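Local coordinates for putative cytoplasmic protein (Enterobacter cloacae, PDB 4HFL) that probably cleaves amide bonds in the peptidoglycan of rival bacteria as an amidase effector delivered by the type VI secretion system, at residues I61-S64 against Y65-N68; M92-V95 against K96-I99; P75-S78 against K79-T82; I99-L102 against P103-G107. All coordinates share one frame; numbering follows the deposited sequence.

Contact 1 of 4, residues I61-S64 against Y65-N68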
loop_
_atom_site.group_PDB
_atom_site.type_symbol
_atom_site.label_atom_id
_atom_site.label_comp_id
_atom_site.label_asym_id
_atom_site.label_seq_id
_atom_site.Cartn_x
_atom_site.Cartn_y
_atom_site.Cartn_z
ATOM N N ILE A 61 0.162 0.463 -6.608
ATOM C CA ILE A 61 -0.091 -0.610 -7.568
ATOM C C ILE A 61 0.144 -1.967 -6.906
ATOM O O ILE A 61 -0.662 -2.896 -7.056
ATOM C CB ILE A 61 0.792 -0.460 -8.830
ATOM C CG1 ILE A 61 0.769 0.991 -9.326
ATOM C CG2 ILE A 61 0.339 -1.420 -9.936
ATOM C CD1 ILE A 61 1.743 1.286 -10.471
ATOM N N ARG A 62 1.253 -2.070 -6.174
ATOM C CA ARG A 62 1.551 -3.237 -5.354
ATOM C C ARG A 62 0.382 -3.516 -4.429
ATOM O O ARG A 62 -0.161 -4.627 -4.404
ATOM C CB ARG A 62 2.768 -2.968 -4.468
ATOM C CG ARG A 62 4.119 -2.999 -5.163
ATOM C CD ARG A 62 5.226 -3.086 -4.112
ATOM N NE ARG A 62 6.531 -2.734 -4.660
ATOM C CZ ARG A 62 7.211 -1.640 -4.334
ATOM N NH1 ARG A 62 6.712 -0.786 -3.449
ATOM N NH2 ARG A 62 8.391 -1.395 -4.894
ATOM N N MET A 63 -0.001 -2.504 -3.653
ATOM C CA MET A 63 -1.082 -2.701 -2.679
ATOM C C MET A 63 -2.427 -3.045 -3.327
ATOM O O MET A 63 -3.251 -3.776 -2.748
ATOM C CB MET A 63 -1.213 -1.461 -1.805
ATOM C CG MET A 63 -0.048 -1.280 -0.845
ATOM S SD MET A 63 0.332 -2.704 0.229
ATOM C CE MET A 63 -1.303 -3.183 0.825
ATOM N N SER A 64 -2.647 -2.514 -4.530
ATOM C CA SER A 64 -3.834 -2.868 -5.314
ATOM C C SER A 64 -3.791 -4.337 -5.683
ATOM O O SER A 64 -4.820 -5.024 -5.628
ATOM C CB SER A 64 -3.918 -2.011 -6.585
ATOM O OG SER A 64 -4.109 -0.640 -6.256
ATOM N N TYR A 65 -2.610 -4.831 -6.067
ATOM C CA TYR A 65 -2.467 -6.258 -6.403
ATOM C C TYR A 65 -2.758 -7.124 -5.164
ATOM O O TYR A 65 -3.518 -8.117 -5.230
ATOM C CB TYR A 65 -1.067 -6.548 -6.974
ATOM C CG TYR A 65 -0.744 -8.025 -7.134
ATOM C CD1 TYR A 65 -1.106 -8.713 -8.283
ATOM C CD2 TYR A 65 -0.067 -8.727 -6.140
ATOM C CE1 TYR A 65 -0.817 -10.055 -8.437
ATOM C CE2 TYR A 65 0.220 -10.086 -6.284
ATOM C CZ TYR A 65 -0.155 -10.741 -7.436
ATOM O OH TYR A 65 0.129 -12.090 -7.599
ATOM N N VAL A 66 -2.168 -6.738 -4.029
ATOM C CA VAL A 66 -2.402 -7.466 -2.775
ATOM C C VAL A 66 -3.886 -7.531 -2.438
ATOM O O VAL A 66 -4.423 -8.614 -2.177
ATOM C CB VAL A 66 -1.619 -6.829 -1.589
ATOM C CG1 VAL A 66 -2.095 -7.387 -0.250
ATOM C CG2 VAL A 66 -0.120 -7.062 -1.768
ATOM N N LEU A 67 -4.546 -6.376 -2.433
ATOM C CA LEU A 67 -5.971 -6.336 -2.098
ATOM C C LEU A 67 -6.803 -7.140 -3.093
ATOM O O LEU A 67 -7.692 -7.873 -2.690
ATOM C CB LEU A 67 -6.477 -4.904 -2.036
ATOM C CG LEU A 67 -5.901 -4.056 -0.896
ATOM C CD1 LEU A 67 -6.361 -2.625 -1.021
ATOM C CD2 LEU A 67 -6.337 -4.621 0.429
ATOM N N ASN A 68 -6.501 -7.019 -4.385
ATOM C CA ASN A 68 -7.264 -7.715 -5.424
ATOM C C ASN A 68 -7.187 -9.203 -5.251
ATOM O O ASN A 68 -8.185 -9.912 -5.432
ATOM C CB ASN A 68 -6.740 -7.358 -6.833
ATOM C CG ASN A 68 -7.350 -6.075 -7.383
ATOM O OD1 ASN A 68 -8.531 -5.778 -7.147
ATOM N ND2 ASN A 68 -6.545 -5.303 -8.123
#
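Ile61 and Tyr65 are joined by the first of four successive i to i+4 backbone bonds in the middle of helix 59-69, a largely buried stretch of alpha-helix in the Tae4 amidase fold, which belongs to the cysteine-peptidase-like CA clan. The N-H of Tyr65 reaches Ile61 O, that of Val66 reaches Arg62 O, that of Leu67 reaches Met63 O and that of Asn68 reaches Ser64 O, all at 2.9 Å. The Val66 bond runs almost straight on from its carbonyl, whereas the other three donors are tilted out of the carbonyl plane.

Side chains of the second turn lie against the carbonyls of the first. With CG anti to the backbone N (chi1 170°), the Tyr65 ring swings off the helix, and its hydroxyl bonds to Glu30. Arg62 extends away as well, making a salt bridge to Asp152 and a hydrogen bond to the carbonyl of Val33. Ser64 OG is bonded to Pro60 O one turn back and to Met92 N, which ties the helix to strand 90-92. Asn68 spends both ends of its amide elsewhere, on Arg90 O and Val74 N. The apolar touch within the helix is light: Met63 bends at each torsion, bringing its CE to 4.4 Å from Val66 CB. Leu67, its CG beside the backbone N, brings that carbon to 3.2 Å from Met63 O.

Contact 2 of 4, residues M92-V95 against K96-I99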
loop_
_atom_site.group_PDB
_atom_site.type_symbol
_atom_site.label_atom_id
_atom_site.label_comp_id
_atom_site.label_asym_id
_atom_site.label_seq_id
_atom_site.Cartn_x
_atom_site.Cartn_y
_atom_site.Cartn_z
ATOM N N MET A 92 -4.979 1.064 -8.509
ATOM C CA MET A 92 -4.770 2.474 -8.174
ATOM C C MET A 92 -3.299 2.794 -8.385
ATOM O O MET A 92 -2.451 1.914 -8.233
ATOM C CB MET A 92 -5.160 2.782 -6.719
ATOM C CG MET A 92 -6.586 2.406 -6.318
ATOM S SD MET A 92 -7.029 2.988 -4.646
ATOM C CE MET A 92 -8.600 2.116 -4.480
ATOM N N PHE A 93 -2.999 4.046 -8.740
ATOM C CA PHE A 93 -1.626 4.443 -9.026
ATOM C C PHE A 93 -1.236 5.727 -8.263
ATOM O O PHE A 93 -0.109 6.214 -8.402
ATOM C CB PHE A 93 -1.414 4.603 -10.537
ATOM C CG PHE A 93 -2.354 5.587 -11.179
ATOM C CD1 PHE A 93 -2.012 6.933 -11.267
ATOM C CD2 PHE A 93 -3.575 5.170 -11.688
ATOM C CE1 PHE A 93 -2.867 7.850 -11.856
ATOM C CE2 PHE A 93 -4.435 6.076 -12.285
ATOM C CZ PHE A 93 -4.081 7.427 -12.361
ATOM N N ARG A 94 -2.166 6.240 -7.447
ATOM C CA ARG A 94 -1.900 7.351 -6.523
ATOM C C ARG A 94 -1.958 6.885 -5.067
ATOM O O ARG A 94 -2.949 6.282 -4.622
ATOM C CB ARG A 94 -2.899 8.491 -6.736
ATOM C CG ARG A 94 -2.671 9.267 -8.019
ATOM C CD ARG A 94 -3.875 10.126 -8.363
ATOM N NE ARG A 94 -3.940 10.412 -9.797
ATOM C CZ ARG A 94 -4.903 11.120 -10.382
ATOM N NH1 ARG A 94 -5.887 11.627 -9.655
ATOM N NH2 ARG A 94 -4.881 11.323 -11.694
ATOM N N VAL A 95 -0.905 7.168 -4.309
ATOM C CA VAL A 95 -0.837 6.642 -2.948
ATOM C C VAL A 95 -1.914 7.236 -2.025
ATOM O O VAL A 95 -2.406 6.560 -1.115
ATOM C CB VAL A 95 0.591 6.750 -2.355
ATOM C CG1 VAL A 95 0.911 8.186 -1.934
ATOM C CG2 VAL A 95 0.751 5.794 -1.190
ATOM N N LYS A 96 -2.297 8.487 -2.273
ATOM C CA LYS A 96 -3.341 9.146 -1.478
ATOM C C LYS A 96 -4.677 8.411 -1.620
ATOM O O LYS A 96 -5.472 8.333 -0.669
ATOM C CB LYS A 96 -3.476 10.613 -1.904
ATOM C CG LYS A 96 -4.810 10.971 -2.529
ATOM C CD LYS A 96 -4.636 11.907 -3.724
ATOM C CE LYS A 96 -5.977 12.152 -4.409
ATOM N NZ LYS A 96 -5.832 12.821 -5.730
ATOM N N ASP A 97 -4.906 7.850 -2.805
ATOM C CA ASP A 97 -6.129 7.102 -3.080
ATOM C C ASP A 97 -6.147 5.772 -2.330
ATOM O O ASP A 97 -7.182 5.360 -1.807
ATOM C CB ASP A 97 -6.271 6.838 -4.580
ATOM C CG ASP A 97 -6.539 8.103 -5.384
ATOM O OD1 ASP A 97 -6.941 9.130 -4.796
ATOM O OD2 ASP A 97 -6.366 8.057 -6.618
ATOM N N MET A 98 -5.006 5.090 -2.289
ATOM C CA MET A 98 -4.921 3.824 -1.563
ATOM C C MET A 98 -5.122 4.094 -0.068
ATOM O O MET A 98 -5.872 3.382 0.630
ATOM C CB MET A 98 -3.562 3.168 -1.823
ATOM C CG MET A 98 -3.316 1.870 -1.061
ATOM S SD MET A 98 -4.630 0.637 -1.274
ATOM C CE MET A 98 -4.572 0.352 -3.053
ATOM N N ILE A 99 -4.463 5.155 0.396
ATOM C CA ILE A 99 -4.545 5.590 1.786
ATOM C C ILE A 99 -5.990 5.895 2.183
ATOM O O ILE A 99 -6.444 5.472 3.247
ATOM C CB ILE A 99 -3.603 6.802 2.045
ATOM C CG1 ILE A 99 -2.132 6.338 2.042
ATOM C CG2 ILE A 99 -3.929 7.464 3.352
ATOM C CD1 ILE A 99 -1.093 7.469 2.225
HETATM O O HOH W 1 -5.129 6.035 -7.732
#
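Arg94 and Asp97 meet through a water at the start of helix 95-106, where Arg94 holds the N-cap position. Water 1 accepts the Arg94 N-H at 3.0 Å from Arg94 N and donates to Asp97 OD2 at 2.6 Å, so the carboxylate three residues on serves the cap residue's amide indirectly. The same OD2 also takes the N-H of Ala81 from the neighbouring loop. Ile99 N to Val95 O, 2.9 Å, is the first firm helical bond here; Arg94 O is held more loosely, with weak bonds from Asp97 N and Met98 N.

Farther out, the extended Arg94 side chain runs alongside Asp97 and points the same way. Its aliphatic part lies against one oxygen, Arg94 CB 3.5 Å from Asp97 OD2, and the guanidinium and carboxylate planes are turned 40° apart. Lys96, bent at chi2, runs beside Arg94 in the same direction, and its NZ stops 4.0 Å from Asp97 OD1, a long salt bridge.

On the buried side, Met92 stretches out beyond CG and brings SD against the Asp97 carbonyl, 3.7 Å from Asp97 O. Met98 CG is anti to the backbone N (chi1 177°) and the chain then bends twice, which carries its CE to 3.9 Å from Met92 SD. Val95 CG2 packs on Ile99 CD1, near Val142 of strand 138-145. Arg94 NH1 and Lys96 NZ come within 4.1 Å of each other; with Asp97 close by, their mutual repulsion is probably eased, and the two cations would in turn help stabilise a negative carboxylate at this helix start.

Contact 3 of 4, residues P75-S78 against K79-T82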
loop_
_atom_site.group_PDB
_atom_site.type_symbol
_atom_site.label_atom_id
_atom_site.label_comp_id
_atom_site.label_asym_id
_atom_site.label_seq_id
_atom_site.Cartn_x
_atom_site.Cartn_y
_atom_site.Cartn_z
ATOM N N PRO A 75 -12.367 -1.051 -6.428
ATOM C CA PRO A 75 -13.668 -0.691 -7.011
ATOM C C PRO A 75 -13.554 0.230 -8.223
ATOM O O PRO A 75 -12.469 0.753 -8.485
ATOM C CB PRO A 75 -14.357 0.058 -5.865
ATOM C CG PRO A 75 -13.222 0.723 -5.142
ATOM C CD PRO A 75 -12.053 -0.234 -5.237
ATOM N N SER A 76 -14.653 0.402 -8.960
ATOM C CA SER A 76 -14.728 1.416 -10.011
ATOM C C SER A 76 -15.489 2.610 -9.444
ATOM O O SER A 76 -16.722 2.626 -9.422
ATOM C CB SER A 76 -15.433 0.874 -11.257
ATOM O OG SER A 76 -15.299 1.763 -12.352
ATOM N N ASN A 77 -14.744 3.603 -8.977
ATOM C CA ASN A 77 -15.311 4.674 -8.178
ATOM C C ASN A 77 -14.628 5.982 -8.529
ATOM O O ASN A 77 -13.445 5.988 -8.872
ATOM C CB ASN A 77 -15.103 4.349 -6.698
ATOM C CG ASN A 77 -15.917 5.235 -5.780
ATOM O OD1 ASN A 77 -15.488 6.330 -5.410
ATOM N ND2 ASN A 77 -17.092 4.754 -5.386
ATOM N N SER A 78 -15.367 7.086 -8.441
ATOM C CA SER A 78 -14.822 8.397 -8.777
ATOM C C SER A 78 -13.793 8.881 -7.757
ATOM O O SER A 78 -13.026 9.801 -8.038
ATOM C CB SER A 78 -15.947 9.430 -8.941
ATOM O OG SER A 78 -16.791 9.477 -7.800
ATOM N N LYS A 79 -13.773 8.261 -6.578
ATOM C CA LYS A 79 -12.837 8.666 -5.529
ATOM C C LYS A 79 -11.421 8.143 -5.767
ATOM O O LYS A 79 -10.457 8.674 -5.204
ATOM C CB LYS A 79 -13.332 8.206 -4.152
ATOM C CG LYS A 79 -14.619 8.879 -3.699
ATOM C CD LYS A 79 -15.124 8.296 -2.389
ATOM C CE LYS A 79 -16.538 7.751 -2.554
ATOM N NZ LYS A 79 -17.193 7.442 -1.250
ATOM N N TYR A 80 -11.296 7.118 -6.607
ATOM C CA TYR A 80 -10.019 6.425 -6.763
ATOM C C TYR A 80 -9.613 6.302 -8.227
ATOM O O TYR A 80 -10.365 5.765 -9.041
ATOM C CB TYR A 80 -10.093 5.039 -6.099
ATOM C CG TYR A 80 -10.758 5.075 -4.736
ATOM C CD1 TYR A 80 -10.131 5.673 -3.652
ATOM C CD2 TYR A 80 -12.019 4.527 -4.540
ATOM C CE1 TYR A 80 -10.740 5.724 -2.411
ATOM C CE2 TYR A 80 -12.631 4.568 -3.303
ATOM C CZ TYR A 80 -11.984 5.167 -2.244
ATOM O OH TYR A 80 -12.585 5.212 -1.009
ATOM N N ALA A 81 -8.424 6.800 -8.560
ATOM C CA ALA A 81 -7.910 6.703 -9.930
ATOM C C ALA A 81 -7.422 5.288 -10.191
ATOM O O ALA A 81 -6.545 4.789 -9.480
ATOM C CB ALA A 81 -6.782 7.702 -10.160
ATOM N N THR A 82 -7.994 4.640 -11.203
ATOM C CA THR A 82 -7.677 3.246 -11.484
ATOM C C THR A 82 -7.465 3.012 -12.972
ATOM O O THR A 82 -8.121 3.641 -13.804
ATOM C CB THR A 82 -8.802 2.298 -10.989
ATOM O OG1 THR A 82 -10.021 2.598 -11.678
ATOM C CG2 THR A 82 -9.026 2.453 -9.472
#
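Asn77 CG stands anti to its own nitrogen (chi1 -167°), and a chi2 of -86° then turns OD1 toward the amide of Lys79. That places Asn77 OD1 2.8 Å from Lys79 N in a good hydrogen bond, the donor tilted 22° from the plane of the side-chain carbonyl. Lys79, with CG beside the backbone N and a bend at chi3, wraps its aliphatic chain round the same oxygen: Lys79 CB is 3.1 Å from Asn77 OD1, and CG, CD and CE follow close behind.

The loop here is a type I beta turn from Asn77 to Tyr80, closed by a weak bond from Tyr80 N to Asn77 O; the side-chain bond to Lys79 N makes Asn77 the head of an Asx turn as well. The turn lies in the loop between helix 59-69 and strand 82-84.

The Tyr80 ring has Lys79 CB centred over one face, 3.7 Å above its plane. Asn77 CB comes obliquely to Tyr80 CD2 at 3.8 Å, and Pro75 CG approaches that same carbon at 4.0 Å, its ring slanting across the tyrosine. Phe101 of helix 95-106 meets Tyr80 edge-to-face, and Thr82 CG2 lies 4.0 Å from Pro75 O, where the two ends of the loop come back together.

Contact 4 of 4, residues I99-L102 against P103-G107; sequences IAFL and PTVLG
Leu102 O takes two backbone N-H groups at the last turn of helix 95-106, from Leu106 N at 2.9 Å, nearly straight on, and from Val105 N at 3.2 Å, well above the carbonyl plane. Pro103 has no N-H to give to Ile99 O, and its CD sits 3.2 Å from that oxygen, kinking the helix. Phe101 O is gripped by Thr104: OG1 donates at 2.6 Å in the carbonyl plane, on a lone pair, and Thr104 N adds a weak bond. A chi1 of 74° turns Thr104 OG1 back toward that carbonyl.

Val105 lies over one face of the Phe101 ring: CG2 is 4.2 Å from the centroid in a CH-pi contact, and CG1, on the same side, is 3.7 Å from Phe101 CE1. Leu102 and Leu106 point the same way, with Leu102 CD2 3.8 Å from Leu106 CD1. Gly107, at positive phi, leaves the helix, its N-H bonded to Pro103 O.

The leucines face the four-stranded sheet: Leu102 touches Ile129, Val142 and Trp173, and Leu106 touches Ile127 and Trp173. Phe101 instead turns toward the loop at Pro75 and Tyr80, so the helix end lies between sheet and loop.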
loop_
_atom_site.group_PDB
_atom_site.type_symbol
_atom_site.label_atom_id
_atom_site.label_comp_id
_atom_site.label_asym_id
_atom_site.label_seq_id
_atom_site.Cartn_x
_atom_site.Cartn_y
_atom_site.Cartn_z
ATOM N N ILE A 99 -4.463 5.155 0.396
ATOM C CA ILE A 99 -4.545 5.590 1.786
ATOM C C ILE A 99 -5.990 5.895 2.183
ATOM O O ILE A 99 -6.444 5.472 3.247
ATOM C CB ILE A 99 -3.603 6.802 2.045
ATOM C CG1 ILE A 99 -2.132 6.338 2.042
ATOM C CG2 ILE A 99 -3.929 7.464 3.352
ATOM C CD1 ILE A 99 -1.093 7.469 2.225
ATOM N N ALA A 100 -6.720 6.611 1.328
ATOM C CA ALA A 100 -8.144 6.881 1.580
ATOM C C ALA A 100 -9.004 5.616 1.495
ATOM O O ALA A 100 -9.959 5.442 2.250
ATOM C CB ALA A 100 -8.653 7.939 0.619
ATOM N N PHE A 101 -8.647 4.721 0.580
ATOM C CA PHE A 101 -9.424 3.523 0.331
ATOM C C PHE A 101 -9.409 2.559 1.506
ATOM O O PHE A 101 -10.441 1.978 1.846
ATOM C CB PHE A 101 -8.894 2.816 -0.909
ATOM C CG PHE A 101 -9.617 1.540 -1.239
ATOM C CD1 PHE A 101 -11.000 1.525 -1.384
ATOM C CD2 PHE A 101 -8.912 0.359 -1.429
ATOM C CE1 PHE A 101 -11.672 0.343 -1.702
ATOM C CE2 PHE A 101 -9.576 -0.832 -1.754
ATOM C CZ PHE A 101 -10.952 -0.838 -1.889
ATOM N N LEU A 102 -8.241 2.374 2.112
ATOM C CA LEU A 102 -8.099 1.344 3.145
ATOM C C LEU A 102 -9.134 1.361 4.299
ATOM O O LEU A 102 -9.713 0.317 4.618
ATOM C CB LEU A 102 -6.653 1.310 3.662
ATOM C CG LEU A 102 -5.743 0.655 2.621
ATOM C CD1 LEU A 102 -4.272 0.924 2.908
ATOM C CD2 LEU A 102 -6.023 -0.853 2.590
ATOM N N PRO A 103 -9.376 2.527 4.932
ATOM C CA PRO A 103 -10.360 2.459 6.023
ATOM C C PRO A 103 -11.792 2.135 5.551
ATOM O O PRO A 103 -12.586 1.590 6.322
ATOM C CB PRO A 103 -10.293 3.861 6.649
ATOM C CG PRO A 103 -9.719 4.739 5.585
ATOM C CD PRO A 103 -8.750 3.859 4.836
ATOM N N THR A 104 -12.112 2.432 4.296
ATOM C CA THR A 104 -13.470 2.180 3.806
ATOM C C THR A 104 -13.756 0.699 3.676
ATOM O O THR A 104 -14.916 0.302 3.591
ATOM C CB THR A 104 -13.727 2.847 2.445
ATOM O OG1 THR A 104 -13.041 2.120 1.418
ATOM C CG2 THR A 104 -13.237 4.299 2.461
ATOM N N VAL A 105 -12.702 -0.120 3.642
ATOM C CA VAL A 105 -12.880 -1.573 3.534
ATOM C C VAL A 105 -12.427 -2.353 4.778
ATOM O O VAL A 105 -12.964 -3.423 5.075
ATOM C CB VAL A 105 -12.245 -2.144 2.230
ATOM C CG1 VAL A 105 -13.054 -1.693 1.022
ATOM C CG2 VAL A 105 -10.779 -1.707 2.077
ATOM N N LEU A 106 -11.478 -1.798 5.527
ATOM C CA LEU A 106 -10.980 -2.464 6.732
ATOM C C LEU A 106 -11.608 -1.940 8.027
ATOM O O LEU A 106 -11.486 -2.582 9.081
ATOM C CB LEU A 106 -9.460 -2.324 6.827
ATOM C CG LEU A 106 -8.691 -2.797 5.611
ATOM C CD1 LEU A 106 -7.187 -2.567 5.796
ATOM C CD2 LEU A 106 -8.992 -4.290 5.375
ATOM N N GLY A 107 -12.272 -0.785 7.954
ATOM C CA GLY A 107 -12.780 -0.133 9.152
ATOM C C GLY A 107 -11.729 0.811 9.713
ATOM O O GLY A 107 -10.651 0.978 9.130
#

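How the contacts relate
Contacts 2 and 4 follow each other along helix 95-106 and share Ile99, their centres 11 Å apart; Met92 CE also packs 3.4 Å from Phe101 CG. Contact 1, on helix 59-69, lies alongside both: Leu67 CD1 is 3.7 Å from Met98 SD in contact 2 and reaches Phe101 CE2 of contact 4 at 3.8 Å. Contact 3 is a surface contact, its centre about 16 Å from that of the chain, and packs on helix 95-106 through Tyr80 CD1 on Asp97 O (3.5 Å) and through Pro75 CD on Phe101 CZ (3.6 Å). Contacts 1 and 3 do not touch; their nearest atoms are about 6 Å apart.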